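Local coordinates for ABC transporter, solute-binding protein (Staphylococcus aureus, PDB 6LKK) that binds glucose 6-phosphate between the two lobes of a periplasmic-binding-protein fold and probably serves as the extracellular sugar-phosphate sensor of a two-component system, at residues 19-24 against 231-236; 97-102 against 251-256. All blocks are in the same frame, centred on the assembly; numbering follows the deposited sequence.

Contact 1 of 2, residues 19-24 against 231-236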
loop_
_atom_site.group_PDB
_atom_site.type_symbol
_atom_site.label_atom_id
_atom_site.label_comp_id
_atom_site.label_asym_id
_atom_site.label_seq_id
_atom_site.Cartn_x
_atom_site.Cartn_y
_atom_site.Cartn_z
ATOM N N ASN A 19 4.327 -16.519 9.993
ATOM C CA ASN A 19 4.425 -17.899 10.455
ATOM C C ASN A 19 5.872 -18.281 10.735
ATOM O O ASN A 19 6.155 -18.993 11.706
ATOM C CB ASN A 19 3.820 -18.854 9.425
ATOM C CG ASN A 19 2.310 -18.811 9.408
ATOM O OD1 ASN A 19 1.682 -18.252 10.304
ATOM N ND2 ASN A 19 1.717 -19.420 8.388
ATOM N N GLU A 20 6.805 -17.824 9.896
ATOM C CA GLU A 20 8.209 -18.118 10.156
ATOM C C GLU A 20 8.692 -17.416 11.417
ATOM O O GLU A 20 9.579 -17.932 12.107
ATOM C CB GLU A 20 9.073 -17.721 8.958
ATOM C CG GLU A 20 10.559 -18.007 9.154
ATOM C CD GLU A 20 10.828 -19.432 9.601
ATOM O OE1 GLU A 20 10.307 -20.367 8.956
ATOM O OE2 GLU A 20 11.551 -19.615 10.604
ATOM N N PHE A 21 8.126 -16.249 11.735
ATOM C CA PHE A 21 8.443 -15.609 13.007
ATOM C C PHE A 21 7.916 -16.433 14.175
ATOM O O PHE A 21 8.608 -16.601 15.185
ATOM C CB PHE A 21 7.873 -14.190 13.048
ATOM C CG PHE A 21 8.220 -13.436 14.302
ATOM C CD1 PHE A 21 9.395 -12.711 14.385
ATOM C CD2 PHE A 21 7.378 -13.463 15.400
ATOM C CE1 PHE A 21 9.719 -12.018 15.538
ATOM C CE2 PHE A 21 7.695 -12.772 16.554
ATOM C CZ PHE A 21 8.868 -12.050 16.622
ATOM N N GLU A 22 6.689 -16.948 14.056
ATOM C CA GLU A 22 6.178 -17.891 15.045
ATOM C C GLU A 22 7.134 -19.064 15.212
ATOM O O GLU A 22 7.444 -19.482 16.333
ATOM C CB GLU A 22 4.795 -18.400 14.628
ATOM C CG GLU A 22 3.716 -17.338 14.469
ATOM C CD GLU A 22 2.338 -17.938 14.286
ATOM O OE1 GLU A 22 2.260 -19.132 13.933
ATOM O OE2 GLU A 22 1.339 -17.222 14.498
ATOM N N LYS A 23 7.609 -19.610 14.090
ATOM C CA LYS A 23 8.456 -20.797 14.120
ATOM C C LYS A 23 9.820 -20.503 14.730
ATOM O O LYS A 23 10.415 -21.379 15.368
ATOM C CB LYS A 23 8.598 -21.342 12.698
ATOM C CG LYS A 23 9.545 -22.516 12.527
ATOM C CD LYS A 23 9.547 -22.975 11.074
ATOM C CE LYS A 23 10.766 -23.815 10.737
ATOM N NZ LYS A 23 10.828 -25.075 11.525
ATOM N N GLN A 24 10.331 -19.286 14.550
ATOM C CA GLN A 24 11.647 -18.928 15.065
ATOM C C GLN A 24 11.593 -18.442 16.508
ATOM O O GLN A 24 12.463 -18.797 17.311
ATOM C CB GLN A 24 12.276 -17.849 14.177
ATOM C CG GLN A 24 13.564 -17.244 14.728
ATOM C CD GLN A 24 14.142 -16.181 13.816
ATOM O OE1 GLN A 24 14.450 -16.443 12.653
ATOM N NE2 GLN A 24 14.284 -14.967 14.340
ATOM N N LYS A 231 9.244 -5.559 19.515
ATOM C CA LYS A 231 10.407 -4.924 18.904
ATOM C C LYS A 231 11.248 -5.936 18.138
ATOM O O LYS A 231 11.833 -5.596 17.103
ATOM C CB LYS A 231 11.241 -4.207 19.966
ATOM C CG LYS A 231 10.638 -2.876 20.363
ATOM C CD LYS A 231 11.424 -2.166 21.447
ATOM C CE LYS A 231 10.732 -0.863 21.821
ATOM N NZ LYS A 231 11.416 -0.133 22.924
ATOM N N LYS A 232 11.304 -7.185 18.610
ATOM C CA LYS A 232 11.955 -8.228 17.826
ATOM C C LYS A 232 11.218 -8.454 16.513
ATOM O O LYS A 232 11.845 -8.709 15.478
ATOM C CB LYS A 232 12.035 -9.525 18.633
ATOM C CG LYS A 232 12.538 -10.744 17.859
ATOM C CD LYS A 232 13.957 -10.574 17.342
ATOM C CE LYS A 232 14.075 -11.028 15.895
ATOM N NZ LYS A 232 15.449 -10.846 15.352
ATOM N N LEU A 233 9.887 -8.351 16.528
ATOM C CA LEU A 233 9.121 -8.529 15.297
ATOM C C LEU A 233 9.438 -7.423 14.295
ATOM O O LEU A 233 9.646 -7.687 13.106
ATOM C CB LEU A 233 7.621 -8.570 15.602
ATOM C CG LEU A 233 6.701 -8.683 14.377
ATOM C CD1 LEU A 233 6.994 -9.947 13.578
ATOM C CD2 LEU A 233 5.240 -8.650 14.794
ATOM N N VAL A 234 9.468 -6.170 14.754
ATOM C CA VAL A 234 9.805 -5.072 13.851
ATOM C C VAL A 234 11.211 -5.263 13.294
ATOM O O VAL A 234 11.448 -5.089 12.092
ATOM C CB VAL A 234 9.653 -3.718 14.568
ATOM C CG1 VAL A 234 10.065 -2.576 13.647
ATOM C CG2 VAL A 234 8.218 -3.515 15.031
ATOM N N GLN A 235 12.161 -5.627 14.156
ATOM C CA GLN A 235 13.512 -5.939 13.698
ATOM C C GLN A 235 13.490 -7.040 12.643
ATOM O O GLN A 235 14.124 -6.926 11.588
ATOM C CB GLN A 235 14.366 -6.357 14.896
ATOM C CG GLN A 235 15.809 -6.701 14.573
ATOM C CD GLN A 235 16.535 -7.283 15.768
ATOM O OE1 GLN A 235 16.141 -8.322 16.299
ATOM N NE2 GLN A 235 17.586 -6.605 16.211
ATOM N N TYR A 236 12.763 -8.120 12.925
ATOM C CA TYR A 236 12.650 -9.234 11.989
ATOM C C TYR A 236 12.122 -8.766 10.636
ATOM O O TYR A 236 12.711 -9.060 9.588
ATOM C CB TYR A 236 11.740 -10.296 12.608
ATOM C CG TYR A 236 11.416 -11.492 11.749
ATOM C CD1 TYR A 236 12.235 -12.612 11.743
ATOM C CD2 TYR A 236 10.262 -11.521 10.981
ATOM C CE1 TYR A 236 11.925 -13.717 10.973
ATOM C CE2 TYR A 236 9.945 -12.620 10.208
ATOM C CZ TYR A 236 10.778 -13.712 10.210
ATOM O OH TYR A 236 10.461 -14.807 9.440
#
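Phe21 drives its ring edge into the face of Tyr236, an edge-to-face pair with centroids 5.2 Å apart and planes 70° to one another. The leading atom is Phe21 CD1, which stands 3.5 Å from Tyr236 CG, over the half of the tyrosine ring nearest the Tyr236 CB. Farther along the same face, toward the hydroxyl end, lies Phe21 CB, 4.1 Å from the ring centroid in a CH-pi contact, and the two side chains therefore run past each other in opposite directions. Leu233 takes one face of the phenylalanine: its CD1 sits 3.7 Å from the Phe21 centroid and almost on the ring normal. The next atom round the ring, Phe21 CE1, reaches the backbone of the partner helix at 3.5 Å from Leu233 CA, and the aliphatic CG of Lys232 meets the same ring at its edge. Phe21 reaches this far because its CG is anti to the backbone N (chi1 -177°), which carries the ring outward toward the partner helix; the local axes approach to 11.3 Å. The arrangement is helix-on-helix packing in an alpha/beta lobe of the periplasmic-binding-protein fold, the short segments inclined at 125° between their N-to-C directions. At the margin, Gln24 extends its chain so that its amide comes obliquely to the CD1-CE1 side of the tyrosine, nearly perpendicular to the ring plane. Glu20 crosses the hydroxyl end of Tyr236 at about a right angle, its CG 3.2 Å from Tyr236 OH. That hydroxyl is bonded to Arg245 of helix 240-250, and weakly to the carbonyl of Ile17. Behind the contact, Val234 rests on Ile218 and Leu220 of strand 213-221. On the exposed side, Lys232 NZ donates a 2.8 Å bond to Gln235 OE1.

Contact 2 of 2, residues 97-102 against 251-256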
loop_
_atom_site.group_PDB
_atom_site.type_symbol
_atom_site.label_atom_id
_atom_site.label_comp_id
_atom_site.label_asym_id
_atom_site.label_seq_id
_atom_site.Cartn_x
_atom_site.Cartn_y
_atom_site.Cartn_z
ATOM N N LEU A 97 8.533 -0.698 -0.282
ATOM C CA LEU A 97 8.138 0.240 -1.323
ATOM C C LEU A 97 7.064 -0.419 -2.177
ATOM O O LEU A 97 7.268 -1.526 -2.686
ATOM C CB LEU A 97 9.333 0.636 -2.190
ATOM C CG LEU A 97 10.551 1.165 -1.430
ATOM C CD1 LEU A 97 11.693 1.438 -2.387
ATOM C CD2 LEU A 97 10.196 2.418 -0.650
ATOM N N MET A 98 5.925 0.251 -2.324
ATOM C CA MET A 98 4.777 -0.320 -3.028
ATOM C C MET A 98 4.297 0.650 -4.095
ATOM O O MET A 98 3.594 1.628 -3.781
ATOM C CB MET A 98 3.645 -0.646 -2.063
ATOM C CG MET A 98 2.536 -1.478 -2.687
ATOM S SD MET A 98 3.058 -3.158 -3.056
ATOM C CE MET A 98 3.144 -3.817 -1.397
ATOM N N PRO A 99 4.644 0.426 -5.359
ATOM C CA PRO A 99 4.049 1.233 -6.427
ATOM C C PRO A 99 2.546 1.019 -6.494
ATOM O O PRO A 99 2.054 -0.105 -6.377
ATOM C CB PRO A 99 4.746 0.721 -7.695
ATOM C CG PRO A 99 5.988 0.062 -7.217
ATOM C CD PRO A 99 5.657 -0.509 -5.877
ATOM N N THR A 100 1.816 2.115 -6.665
ATOM C CA THR A 100 0.433 2.018 -7.091
ATOM C C THR A 100 0.402 1.827 -8.602
ATOM O O THR A 100 1.309 2.258 -9.317
ATOM C CB THR A 100 -0.355 3.262 -6.681
ATOM O OG1 THR A 100 0.222 4.425 -7.285
ATOM C CG2 THR A 100 -0.344 3.422 -5.169
ATOM N N VAL A 101 -0.630 1.134 -9.085
ATOM C CA VAL A 101 -0.693 0.745 -10.486
ATOM C C VAL A 101 -2.126 0.821 -10.986
ATOM O O VAL A 101 -3.085 0.833 -10.212
ATOM C CB VAL A 101 -0.146 -0.683 -10.727
ATOM C CG1 VAL A 101 1.295 -0.802 -10.249
ATOM C CG2 VAL A 101 -1.023 -1.723 -10.046
ATOM N N ILE A 102 -2.251 0.878 -12.302
ATOM C CA ILE A 102 -3.504 0.599 -12.990
ATOM C C ILE A 102 -3.490 -0.866 -13.391
ATOM O O ILE A 102 -2.480 -1.374 -13.890
ATOM C CB ILE A 102 -3.674 1.508 -14.221
ATOM C CG1 ILE A 102 -3.771 2.972 -13.801
ATOM C CG2 ILE A 102 -4.909 1.097 -15.028
ATOM C CD1 ILE A 102 -3.641 3.943 -14.955
ATOM N N ASP A 251 8.556 -10.610 -5.520
ATOM C CA ASP A 251 9.005 -9.418 -6.235
ATOM C C ASP A 251 8.680 -8.160 -5.439
ATOM O O ASP A 251 8.365 -7.109 -6.005
ATOM C CB ASP A 251 8.390 -9.327 -7.636
ATOM C CG ASP A 251 8.760 -10.503 -8.514
ATOM O OD1 ASP A 251 9.966 -10.685 -8.791
ATOM O OD2 ASP A 251 7.846 -11.246 -8.925
ATOM N N ALA A 252 8.718 -8.267 -4.114
ATOM C CA ALA A 252 8.603 -7.080 -3.287
ATOM C C ALA A 252 9.770 -6.148 -3.576
ATOM O O ALA A 252 10.798 -6.551 -4.123
ATOM C CB ALA A 252 8.581 -7.450 -1.804
ATOM N N LYS A 253 9.596 -4.884 -3.211
ATOM C CA LYS A 253 10.650 -3.885 -3.332
ATOM C C LYS A 253 11.129 -3.549 -1.925
ATOM O O LYS A 253 10.422 -2.885 -1.159
ATOM C CB LYS A 253 10.151 -2.658 -4.087
ATOM C CG LYS A 253 9.945 -2.936 -5.572
ATOM C CD LYS A 253 9.375 -1.740 -6.310
ATOM C CE LYS A 253 9.445 -1.933 -7.820
ATOM N NZ LYS A 253 8.662 -3.110 -8.290
ATOM N N SER A 254 12.324 -4.023 -1.590
ATOM C CA SER A 254 12.851 -3.884 -0.243
ATOM C C SER A 254 13.166 -2.431 0.085
ATOM O O SER A 254 13.531 -1.632 -0.784
ATOM C CB SER A 254 14.113 -4.731 -0.082
ATOM O OG SER A 254 14.728 -4.505 1.179
ATOM N N ILE A 255 13.033 -2.098 1.371
ATOM C CA ILE A 255 13.453 -0.791 1.870
ATOM C C ILE A 255 14.952 -0.715 2.112
ATOM O O ILE A 255 15.470 0.381 2.351
ATOM C CB ILE A 255 12.678 -0.476 3.165
ATOM C CG1 ILE A 255 12.861 0.985 3.598
ATOM C CG2 ILE A 255 13.097 -1.420 4.293
ATOM C CD1 ILE A 255 12.322 2.001 2.611
ATOM N N ARG A 256 15.664 -1.836 2.036
ATOM C CA ARG A 256 17.065 -1.897 2.430
ATOM C C ARG A 256 17.998 -1.768 1.230
ATOM O O ARG A 256 17.682 -2.201 0.118
ATOM C CB ARG A 256 17.362 -3.208 3.160
ATOM C CG ARG A 256 16.651 -3.358 4.494
ATOM C CD ARG A 256 17.017 -4.683 5.149
ATOM N NE ARG A 256 18.437 -4.766 5.493
ATOM C CZ ARG A 256 18.944 -4.630 6.717
ATOM N NH1 ARG A 256 18.165 -4.404 7.767
ATOM N NH2 ARG A 256 20.251 -4.727 6.893
HETATM O O HOH W 1 6.780 -4.267 -2.635
#
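Leu97 lies against the side chains of Lys253 and Ile255 and the carbonyl of Ser254, its CB 3.9 Å from Lys253 CB and its CD1 the same distance from Ser254 O. The other methyl, CD2, meets Ile255 CD1 at 3.9 Å, the two side chains crossing at about a right angle. Ile255 reaches it with its CG1 anti to the backbone N (chi1 -169°). Lys253 overlaps the next residue on this side of the strand: its CD packs against CD and CG of Pro99, and the chain bends at its end to bring NZ to Glu189 in a salt bridge. Leu97 N donates to Lys253 O over 3.0 Å in a nearly straight bond (175°) that lies in the carbonyl plane. A water joins the other pair of groups in place of a direct bond, donating to Leu97 O and accepting from Lys253 N. Ser254 OG accepts from Arg256 N, an ST turn, and is also bonded to Gln243. Around Met98, which touches the bound glucose 6-phosphate, the strand faces the ligand on one side and segment 251-256 along its edge. With 213-221, strand 92-105 is consistent with the connecting strands between the lobes of a periplasmic-binding-protein fold; Asn214 bonds to it at Met98 and Met212, just ahead of strand 213-221, at Thr100, while helix 189-197 packs against Pro99 and Val101, and helix 240-250 against Ala252, Ser254 and Arg256.

From the N terminus, the chain first lays down helix 11-25, which supplies residues 19-24, and later strand 92-105, which supplies 97-102. It then passes through the 129-188 region and strand 213-221 before helix 230-237 returns to close contact 1 across 206 intervening residues. After helix 240-250 comes segment 251-256, which closes contact 2 over 148 residues. The closures cross, since the segments alternate along the sequence. Contact 1 joins two helices away from the sugar site; contact 2 attaches a late segment to a strand beside the ligand. Their centres are 21 Å apart, and helix 240-250 borders both.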